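Local atomic coordinates of Fe(2+) transporter FeoB (PDB entry 3IBY), a protein that probably transports ferrous iron across the inner membrane in a GTP-driven uptake system, using a cytosolic G domain that binds the nucleotide. Residues 98-101 / 102-105; 149-152 / 153-156; 238-241 / 242-246; 248-251 / 252-256. All blocks are in the same frame, centred on the assembly; numbering follows the deposited sequence.

Contact 1: 98-101 / 102-105; sequences RHLY and LTSQ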
loop_
_atom_site.group_PDB
_atom_site.type_symbol
_atom_site.label_atom_id
_atom_site.label_comp_id
_atom_site.label_asym_id
_atom_site.label_seq_id
_atom_site.Cartn_x
_atom_site.Cartn_y
_atom_site.Cartn_z
ATOM N N ARG A 98 11.402 4.912 -2.134
ATOM C CA ARG A 98 10.436 5.664 -1.317
ATOM C C ARG A 98 9.074 4.991 -1.447
ATOM O O ARG A 98 8.401 4.718 -0.442
ATOM C CB ARG A 98 10.350 7.133 -1.706
ATOM C CG ARG A 98 9.181 7.865 -1.076
ATOM C CD ARG A 98 9.210 9.435 -1.238
ATOM N NE ARG A 98 7.822 9.939 -1.220
ATOM C CZ ARG A 98 7.332 10.970 -0.516
ATOM N NH1 ARG A 98 8.090 11.766 0.218
ATOM N NH2 ARG A 98 6.036 11.228 -0.600
ATOM N N HIS A 99 8.705 4.654 -2.673
ATOM C CA HIS A 99 7.338 4.258 -2.963
ATOM C C HIS A 99 6.990 2.923 -2.363
ATOM O O HIS A 99 5.834 2.670 -2.059
ATOM C CB HIS A 99 7.072 4.271 -4.456
ATOM C CG HIS A 99 6.752 5.622 -4.996
ATOM N ND1 HIS A 99 7.295 6.780 -4.478
ATOM C CD2 HIS A 99 5.946 6.005 -6.013
ATOM C CE1 HIS A 99 6.841 7.819 -5.161
ATOM N NE2 HIS A 99 6.013 7.375 -6.091
ATOM N N LEU A 100 7.986 2.068 -2.157
ATOM C CA LEU A 100 7.766 0.771 -1.529
ATOM C C LEU A 100 7.577 0.851 -0.007
ATOM O O LEU A 100 7.284 -0.159 0.662
ATOM C CB LEU A 100 8.955 -0.123 -1.812
ATOM C CG LEU A 100 9.014 -0.635 -3.232
ATOM C CD1 LEU A 100 10.338 -1.346 -3.450
ATOM C CD2 LEU A 100 7.843 -1.546 -3.478
ATOM N N TYR A 101 7.790 2.011 0.587
ATOM C CA TYR A 101 7.519 2.091 2.011
ATOM C C TYR A 101 6.043 1.807 2.177
ATOM O O TYR A 101 5.666 0.931 2.945
ATOM C CB TYR A 101 7.891 3.457 2.559
ATOM C CG TYR A 101 7.979 3.537 4.056
ATOM C CD1 TYR A 101 9.167 3.316 4.701
ATOM C CD2 TYR A 101 6.860 3.869 4.823
ATOM C CE1 TYR A 101 9.267 3.425 6.083
ATOM C CE2 TYR A 101 6.937 3.958 6.189
ATOM C CZ TYR A 101 8.163 3.748 6.819
ATOM O OH TYR A 101 8.268 3.868 8.186
ATOM N N LEU A 102 5.224 2.516 1.412
ATOM C CA LEU A 102 3.778 2.339 1.449
ATOM C C LEU A 102 3.351 0.938 1.138
ATOM O O LEU A 102 2.405 0.412 1.729
ATOM C CB LEU A 102 3.103 3.270 0.470
ATOM C CG LEU A 102 1.602 3.128 0.262
ATOM C CD1 LEU A 102 0.892 3.345 1.585
ATOM C CD2 LEU A 102 1.167 4.144 -0.835
ATOM N N THR A 103 4.078 0.331 0.215
ATOM C CA THR A 103 3.753 -0.990 -0.293
ATOM C C THR A 103 3.865 -2.021 0.789
ATOM O O THR A 103 3.011 -2.889 0.913
ATOM C CB THR A 103 4.703 -1.435 -1.426
ATOM O OG1 THR A 103 4.639 -0.524 -2.529
ATOM C CG2 THR A 103 4.282 -2.799 -1.913
ATOM N N SER A 104 4.954 -1.948 1.529
ATOM C CA SER A 104 5.224 -2.918 2.586
ATOM C C SER A 104 4.165 -2.801 3.661
ATOM O O SER A 104 3.756 -3.811 4.203
ATOM C CB SER A 104 6.601 -2.691 3.187
ATOM O OG SER A 104 6.670 -1.410 3.787
ATOM N N GLN A 105 3.740 -1.573 3.966
ATOM C CA GLN A 105 2.639 -1.342 4.914
ATOM C C GLN A 105 1.319 -1.983 4.424
ATOM O O GLN A 105 0.641 -2.641 5.203
ATOM C CB GLN A 105 2.433 0.159 5.217
ATOM C CG GLN A 105 3.581 0.845 5.941
ATOM C CD GLN A 105 3.322 2.345 6.191
ATOM O OE1 GLN A 105 2.554 2.954 5.470
ATOM N NE2 GLN A 105 3.992 2.941 7.204
#

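Contact 2: 149-152 / 153-156; sequences HKNI and GIPA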
loop_
_atom_site.group_PDB
_atom_site.type_symbol
_atom_site.label_atom_id
_atom_site.label_comp_id
_atom_site.label_asym_id
_atom_site.label_seq_id
_atom_site.Cartn_x
_atom_site.Cartn_y
_atom_site.Cartn_z
ATOM N N HIS A 149 0.128 7.009 -18.872
ATOM C CA HIS A 149 -0.021 8.160 -19.796
ATOM C C HIS A 149 -0.088 7.765 -21.284
ATOM O O HIS A 149 -0.544 8.535 -22.111
ATOM C CB HIS A 149 1.079 9.232 -19.540
ATOM C CG HIS A 149 2.477 8.691 -19.537
ATOM N ND1 HIS A 149 2.876 7.652 -18.727
ATOM C CD2 HIS A 149 3.573 9.054 -20.244
ATOM C CE1 HIS A 149 4.153 7.396 -18.941
ATOM N NE2 HIS A 149 4.597 8.221 -19.870
ATOM N N LYS A 150 0.378 6.569 -21.602
ATOM C CA LYS A 150 0.455 6.101 -22.969
ATOM C C LYS A 150 -0.321 4.799 -23.163
ATOM O O LYS A 150 -0.271 4.204 -24.223
ATOM C CB LYS A 150 1.929 5.930 -23.340
ATOM C CG LYS A 150 2.686 7.252 -23.507
ATOM C CD LYS A 150 4.218 7.080 -23.448
ATOM C CE LYS A 150 4.741 6.153 -24.497
ATOM N NZ LYS A 150 6.220 6.156 -24.572
ATOM N N ASN A 151 -1.059 4.375 -22.138
ATOM C CA ASN A 151 -1.855 3.136 -22.165
ATOM C C ASN A 151 -1.070 1.837 -22.335
ATOM O O ASN A 151 -1.646 0.794 -22.612
ATOM C CB ASN A 151 -2.953 3.239 -23.212
ATOM C CG ASN A 151 -4.281 3.599 -22.600
ATOM O OD1 ASN A 151 -4.904 2.770 -21.913
ATOM N ND2 ASN A 151 -4.731 4.843 -22.828
ATOM N N ILE A 152 0.238 1.884 -22.122
ATOM C CA ILE A 152 1.040 0.707 -22.331
ATOM C C ILE A 152 0.977 -0.061 -21.030
ATOM O O ILE A 152 1.216 0.497 -19.969
ATOM C CB ILE A 152 2.476 1.077 -22.765
ATOM C CG1 ILE A 152 2.417 1.804 -24.133
ATOM C CG2 ILE A 152 3.384 -0.190 -22.830
ATOM C CD1 ILE A 152 3.769 2.397 -24.652
ATOM N N GLY A 153 0.607 -1.330 -21.099
ATOM C CA GLY A 153 0.571 -2.172 -19.908
ATOM C C GLY A 153 -0.802 -2.352 -19.273
ATOM O O GLY A 153 -1.032 -3.342 -18.545
ATOM N N ILE A 154 -1.710 -1.418 -19.544
ATOM C CA ILE A 154 -3.065 -1.465 -19.019
ATOM C C ILE A 154 -3.748 -2.808 -19.236
ATOM O O ILE A 154 -4.423 -3.309 -18.363
ATOM C CB ILE A 154 -3.943 -0.330 -19.641
ATOM C CG1 ILE A 154 -3.773 1.015 -18.903
ATOM C CG2 ILE A 154 -5.432 -0.713 -19.625
ATOM C CD1 ILE A 154 -2.654 1.096 -17.831
ATOM N N PRO A 155 -3.585 -3.406 -20.408
ATOM C CA PRO A 155 -4.391 -4.618 -20.592
ATOM C C PRO A 155 -3.924 -5.773 -19.735
ATOM O O PRO A 155 -4.738 -6.557 -19.274
ATOM C CB PRO A 155 -4.213 -4.925 -22.065
ATOM C CG PRO A 155 -3.889 -3.582 -22.687
ATOM C CD PRO A 155 -3.004 -2.924 -21.676
ATOM N N ALA A 156 -2.620 -5.853 -19.516
ATOM C CA ALA A 156 -2.010 -6.874 -18.680
ATOM C C ALA A 156 -2.316 -6.658 -17.195
ATOM O O ALA A 156 -2.483 -7.609 -16.437
ATOM C CB ALA A 156 -0.504 -6.876 -18.911
#

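Contact 3: 238-241 / 242-246; sequences LADA and RYQKI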
loop_
_atom_site.group_PDB
_atom_site.type_symbol
_atom_site.label_atom_id
_atom_site.label_comp_id
_atom_site.label_asym_id
_atom_site.label_seq_id
_atom_site.Cartn_x
_atom_site.Cartn_y
_atom_site.Cartn_z
ATOM N N LEU A 238 10.939 0.816 14.009
ATOM C CA LEU A 238 10.177 0.110 12.979
ATOM C C LEU A 238 10.411 0.715 11.590
ATOM O O LEU A 238 10.549 -0.012 10.594
ATOM C CB LEU A 238 8.686 0.138 13.305
ATOM C CG LEU A 238 7.942 -1.206 13.335
ATOM C CD1 LEU A 238 6.805 -1.093 14.367
ATOM C CD2 LEU A 238 7.430 -1.641 11.947
ATOM N N ALA A 239 10.435 2.049 11.531
ATOM C CA ALA A 239 10.799 2.776 10.295
ATOM C C ALA A 239 12.143 2.304 9.732
ATOM O O ALA A 239 12.276 2.136 8.519
ATOM C CB ALA A 239 10.833 4.304 10.528
ATOM N N ASP A 240 13.129 2.089 10.603
ATOM C CA ASP A 240 14.423 1.590 10.152
ATOM C C ASP A 240 14.331 0.161 9.625
ATOM O O ASP A 240 14.844 -0.121 8.561
ATOM C CB ASP A 240 15.470 1.658 11.257
ATOM C CG ASP A 240 16.886 1.296 10.761
ATOM O OD1 ASP A 240 17.334 1.814 9.711
ATOM O OD2 ASP A 240 17.560 0.490 11.443
ATOM N N ALA A 241 13.683 -0.740 10.339
ATOM C CA ALA A 241 13.620 -2.097 9.854
ATOM C C ALA A 241 12.838 -2.150 8.540
ATOM O O ALA A 241 13.139 -2.942 7.645
ATOM C CB ALA A 241 13.017 -2.997 10.874
ATOM N N ARG A 242 11.843 -1.289 8.405
ATOM C CA ARG A 242 11.085 -1.232 7.157
ATOM C C ARG A 242 11.976 -0.746 6.032
ATOM O O ARG A 242 11.998 -1.312 4.964
ATOM C CB ARG A 242 9.897 -0.289 7.289
ATOM C CG ARG A 242 8.907 -0.503 6.189
ATOM C CD ARG A 242 7.588 0.159 6.472
ATOM N NE ARG A 242 7.031 -0.332 7.717
ATOM C CZ ARG A 242 6.317 -1.434 7.842
ATOM N NH1 ARG A 242 6.079 -2.183 6.770
ATOM N NH2 ARG A 242 5.864 -1.801 9.048
ATOM N N TYR A 243 12.709 0.315 6.309
ATOM C CA TYR A 243 13.687 0.855 5.414
ATOM C C TYR A 243 14.787 -0.152 5.014
ATOM O O TYR A 243 15.197 -0.196 3.879
ATOM C CB TYR A 243 14.326 2.092 6.069
ATOM C CG TYR A 243 15.600 2.514 5.386
ATOM C CD1 TYR A 243 15.556 3.328 4.269
ATOM C CD2 TYR A 243 16.860 2.048 5.818
ATOM C CE1 TYR A 243 16.724 3.701 3.600
ATOM C CE2 TYR A 243 18.039 2.428 5.145
ATOM C CZ TYR A 243 17.941 3.250 4.032
ATOM O OH TYR A 243 19.031 3.641 3.316
ATOM N N GLN A 244 15.309 -0.936 5.936
ATOM C CA GLN A 244 16.479 -1.787 5.588
ATOM C C GLN A 244 16.083 -2.870 4.579
ATOM O O GLN A 244 16.804 -3.118 3.617
ATOM C CB GLN A 244 17.100 -2.401 6.822
ATOM C CG GLN A 244 18.081 -1.501 7.538
ATOM C CD GLN A 244 18.650 -2.197 8.772
ATOM O OE1 GLN A 244 17.904 -2.480 9.731
ATOM N NE2 GLN A 244 19.966 -2.502 8.755
ATOM N N LYS A 245 14.901 -3.451 4.789
ATOM C CA LYS A 245 14.409 -4.506 3.943
ATOM C C LYS A 245 14.117 -3.915 2.577
ATOM O O LYS A 245 14.263 -4.577 1.542
ATOM C CB LYS A 245 13.118 -5.108 4.535
ATOM C CG LYS A 245 12.556 -6.387 3.801
ATOM C CD LYS A 245 13.614 -7.550 3.724
ATOM C CE LYS A 245 13.139 -8.850 3.009
ATOM N NZ LYS A 245 14.149 -9.950 3.150
ATOM N N ILE A 246 13.661 -2.670 2.577
ATOM C CA ILE A 246 13.244 -2.078 1.336
ATOM C C ILE A 246 14.499 -1.682 0.585
ATOM O O ILE A 246 14.562 -1.911 -0.615
ATOM C CB ILE A 246 12.344 -0.867 1.561
ATOM C CG1 ILE A 246 10.975 -1.353 1.963
ATOM C CG2 ILE A 246 12.246 -0.018 0.328
ATOM C CD1 ILE A 246 10.179 -0.249 2.567
#

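Contact 4: 248-251 / 252-256; sequences EIVT and LVQKK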
loop_
_atom_site.group_PDB
_atom_site.type_symbol
_atom_site.label_atom_id
_atom_site.label_comp_id
_atom_site.label_asym_id
_atom_site.label_seq_id
_atom_site.Cartn_x
_atom_site.Cartn_y
_atom_site.Cartn_z
ATOM N N GLU A 248 17.332 -3.035 0.879
ATOM C CA GLU A 248 17.905 -4.265 0.392
ATOM C C GLU A 248 17.189 -4.759 -0.881
ATOM O O GLU A 248 17.849 -5.191 -1.804
ATOM C CB GLU A 248 18.017 -5.314 1.535
ATOM C CG GLU A 248 17.644 -6.736 1.205
ATOM C CD GLU A 248 17.568 -7.617 2.461
ATOM O OE1 GLU A 248 17.093 -8.766 2.321
ATOM O OE2 GLU A 248 17.953 -7.161 3.580
ATOM N N ILE A 249 15.875 -4.649 -0.968
ATOM C CA ILE A 249 15.175 -5.075 -2.194
ATOM C C ILE A 249 15.540 -4.203 -3.381
ATOM O O ILE A 249 15.635 -4.692 -4.514
ATOM C CB ILE A 249 13.626 -5.052 -2.031
ATOM C CG1 ILE A 249 13.171 -6.279 -1.251
ATOM C CG2 ILE A 249 12.895 -4.989 -3.400
ATOM C CD1 ILE A 249 11.946 -6.012 -0.402
ATOM N N VAL A 250 15.737 -2.909 -3.128
ATOM C CA VAL A 250 16.036 -1.961 -4.199
ATOM C C VAL A 250 17.413 -2.282 -4.775
ATOM O O VAL A 250 17.569 -2.436 -5.987
ATOM C CB VAL A 250 15.913 -0.490 -3.718
ATOM C CG1 VAL A 250 16.420 0.452 -4.763
ATOM C CG2 VAL A 250 14.442 -0.125 -3.407
ATOM N N THR A 251 18.392 -2.462 -3.895
ATOM C CA THR A 251 19.764 -2.838 -4.297
ATOM C C THR A 251 19.855 -4.168 -5.129
ATOM O O THR A 251 20.753 -4.340 -5.921
ATOM C CB THR A 251 20.699 -2.873 -3.047
ATOM O OG1 THR A 251 20.033 -3.554 -1.988
ATOM C CG2 THR A 251 21.017 -1.467 -2.525
ATOM N N LEU A 252 18.911 -5.083 -4.962
ATOM C CA LEU A 252 18.825 -6.313 -5.771
ATOM C C LEU A 252 18.147 -6.126 -7.148
ATOM O O LEU A 252 18.336 -6.918 -8.068
ATOM C CB LEU A 252 18.042 -7.380 -4.988
ATOM C CG LEU A 252 18.687 -7.939 -3.713
ATOM C CD1 LEU A 252 17.686 -8.672 -2.852
ATOM C CD2 LEU A 252 19.824 -8.844 -4.090
ATOM N N VAL A 253 17.349 -5.083 -7.284
ATOM C CA VAL A 253 16.452 -4.978 -8.418
ATOM C C VAL A 253 16.766 -3.767 -9.303
ATOM O O VAL A 253 16.448 -3.752 -10.495
ATOM C CB VAL A 253 14.975 -4.940 -7.919
ATOM C CG1 VAL A 253 14.126 -3.989 -8.772
ATOM C CG2 VAL A 253 14.388 -6.352 -7.880
ATOM N N GLN A 254 17.415 -2.765 -8.741
ATOM C CA GLN A 254 17.560 -1.513 -9.439
ATOM C C GLN A 254 19.020 -1.170 -9.560
ATOM O O GLN A 254 19.722 -1.159 -8.553
ATOM C CB GLN A 254 16.858 -0.446 -8.637
ATOM C CG GLN A 254 17.077 0.961 -9.083
ATOM C CD GLN A 254 15.929 1.825 -8.599
ATOM O OE1 GLN A 254 16.051 2.575 -7.640
ATOM N NE2 GLN A 254 14.783 1.662 -9.226
ATOM N N LYS A 255 19.477 -0.884 -10.776
ATOM C CA LYS A 255 20.783 -0.275 -10.947
ATOM C C LYS A 255 20.678 1.142 -11.525
ATOM O O LYS A 255 19.835 1.434 -12.394
ATOM C CB LYS A 255 21.744 -1.153 -11.764
ATOM C CG LYS A 255 21.099 -2.274 -12.571
ATOM C CD LYS A 255 22.168 -3.077 -13.347
ATOM C CE LYS A 255 21.932 -3.018 -14.845
ATOM N NZ LYS A 255 20.697 -3.755 -15.141
ATOM N N LYS A 256 21.557 2.000 -10.991
ATOM C CA LYS A 256 21.726 3.406 -11.385
ATOM C C LYS A 256 20.439 4.207 -11.174
ATOM O O LYS A 256 19.661 3.927 -10.251
ATOM C CB LYS A 256 22.240 3.518 -12.825
ATOM C CG LYS A 256 23.489 2.657 -13.122
ATOM C CD LYS A 256 24.777 3.486 -13.319
ATOM C CE LYS A 256 25.476 3.811 -11.998
ATOM N NZ LYS A 256 26.883 4.246 -12.255
ATOM O OXT LYS A 256 20.164 5.157 -11.913
#

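Contact 1: 98-101 / 102-105
The carbonyl oxygen of Tyr101 draws three donors from the following turn. The shortest approach is the hydroxyl of Ser104, whose OG gives its proton to Tyr101 O at 2.7 Å, tilted 22° from the carbonyl plane. Ser104 N (3.3 Å from Tyr101 O) adds only a weak bond, and so does Gln105 N, the regular i to i+4 donor. With chi1 at 62°, OG sits between the backbone N and the carbonyl carbon, which turns it back toward the preceding turn; its other partner is Arg242 NH1 on helix 234-253. Ser104 N is better bonded to Leu100 O, at 3.1 Å.

These bonds belong to helix 96-106, the connecting helix of the beta-alpha-beta unit between strands 86-92 and 113-118 of the P-loop G domain. On its flank, Leu100 and Thr103 lie side by side, with CD2 of Leu100 3.5 Å from OG1 of Thr103. That hydroxyl bonds weakly to His99 O and more firmly to Asn89 ND2 on strand 86-92.

On another flank the Gln105 amide reaches the Tyr101 ring, NE2 lying 3.3 Å from CE2, with the two planes 64° apart. The amide is anchored at both ends, OE1 by Leu61 N and NE2 by Ser60 OG, while Tyr59 stacks on the Tyr101 ring.

Contact 2: 149-152 / 153-156
The carboxamide of Asn151 meets the branched side chain of Ile154 through its oxygen: OD1 lies 3.7 Å from CG1 of Ile154 and 4.0 Å from its CB. CG1 stands well out of the amide plane, so the aliphatic branch comes up to the oxygen obliquely. A second flat group, the peptide following Asn151, directs its oxygen to the same neighbourhood, with Asn151 O 3.9 Å from Ile154 CB and 4.1 Å from Pro155 CD at the margin of the proline ring.

Backbone torsions explain the meeting. Asn151 adopts a left-handed conformation (phi 63°), and with Ile152 it faces Gln147 in a G1 beta bulge. Gly153, also at positive phi (99°), then occupies the N-cap position of helix 154-162, the change of course lying in a residue that has no side chain. Ile154, the buried member, packs against Leu17 and Ala20 of helix 14-22. Its chi2 of 8° is nearly eclipsed, which hints at some strain. Gln147, Ala148 and His149, the last bonded through NE2 to Asp121 OD2, are predicted to contact GTP, consistent with the G5 loop of a G domain, and this turn leads from that loop into the following helix.

Polar atoms thus meet carbon across the turn: its shape rests on backbone conformation and van der Waals contact, without a hydrogen bond between the two segments.

Contact 3: 238-241 / 242-246
Leu238 opens this turn of helix 234-253, the long alpha helix near the end of the cytosolic piece, which packs against helix 96-106. Leu238 O receives Arg242 N at 2.8 Å, and the side chains of the same pair cross: CD2 of Leu238 comes to 3.3 Å from NH2 of Arg242. The arginine chain bends at chi3 (-58°), which brings NH2 across the leucine's end, where it is held in a salt bridge with Glu108. The leucine also touches Ala208 and Glu209 of helix 197-209, so hydrocarbon lies close beside a buried charged group.

One residue on, Ala239 O takes Tyr243 N in a bond of 2.9 Å, while the methyl of Ala239 points away from the next turn and packs on Tyr101.

Asp240 adds a side-chain contact on the exposed side. Its CG is anti to the backbone N (chi1 -173°), a torsion that swings the carboxylate along the helix. OD1 then comes 3.9 Å from CD2 of Tyr243, and OD2 lies 3.4 Å from OE1 of Gln244, with carboxylate and amide planes only 14° apart. Two acceptors face each other here, a pairing that would be mildly repulsive if the amide is oriented as modelled. In the backbone of the same pair, Gln244 N bonds to Asp240 O.

Ala241 closes the walk: its O receives a long, weak bond from Lys245 N at 3.4 Å, and Lys245 CB lies 3.8 Å from the same oxygen.

Contact 4: 248-251 / 252-256
Leu252 N is shared between Glu248 O and Ile249 O, both at 3.3 Å and both weak, the sign of an alpha helix slackening at its C-terminal end. The leucine side chain lies back along the preceding turn, its CG 3.4 Å from Glu248 O, and touches Leu138 of helix 132-139.

Val253 N bonds to Val250 O at 3.0 Å, an i to i+3 link whose donor stands 58° above the carbonyl plane. CB of Val253 rests 3.5 Å from Ile249 O, and its side chain reaches Ile130 and Leu96.

Gln254 N bonds to that same Val250 O at 2.8 Å, almost in line with the carbonyl. CG of Gln254, anti to the backbone N (chi1 171°), runs beside Val250, and OE1 comes 3.6 Å from CG1 of the valine.

Past this point the chain is extended: strand 254-255 pairs antiparallel with strand 129-130 of the G domain, through a backbone bond between Lys255 and Ser129. One carbonyl, Val250 O, therefore takes two donors from different directions, and this double acceptance ties off the helix where its regular bonding gives way to a strand.

Contact 1 is the buried one, its centre about 6 Å from the centre of the chain, whereas contact 2 lies on the surface with its centre about 21 Å away. Contacts 3 and 4 are intermediate, adjoining stretches of helix 234-253, and both reach helix 96-106: Ile246 CD1 packs 3.5 Å from Leu100 O, and Val250 CG2 lies 4.3 Å from Leu100 CD1. Their chemistry follows position. In contact 1 most polar ends find partners in surrounding elements; contact 3 has a buried arginine on one side of the helix and an exposed aspartate and glutamine on another; contact 4 reshapes a helix end through backbone bonds; in contact 2 the segments meet by packing alone.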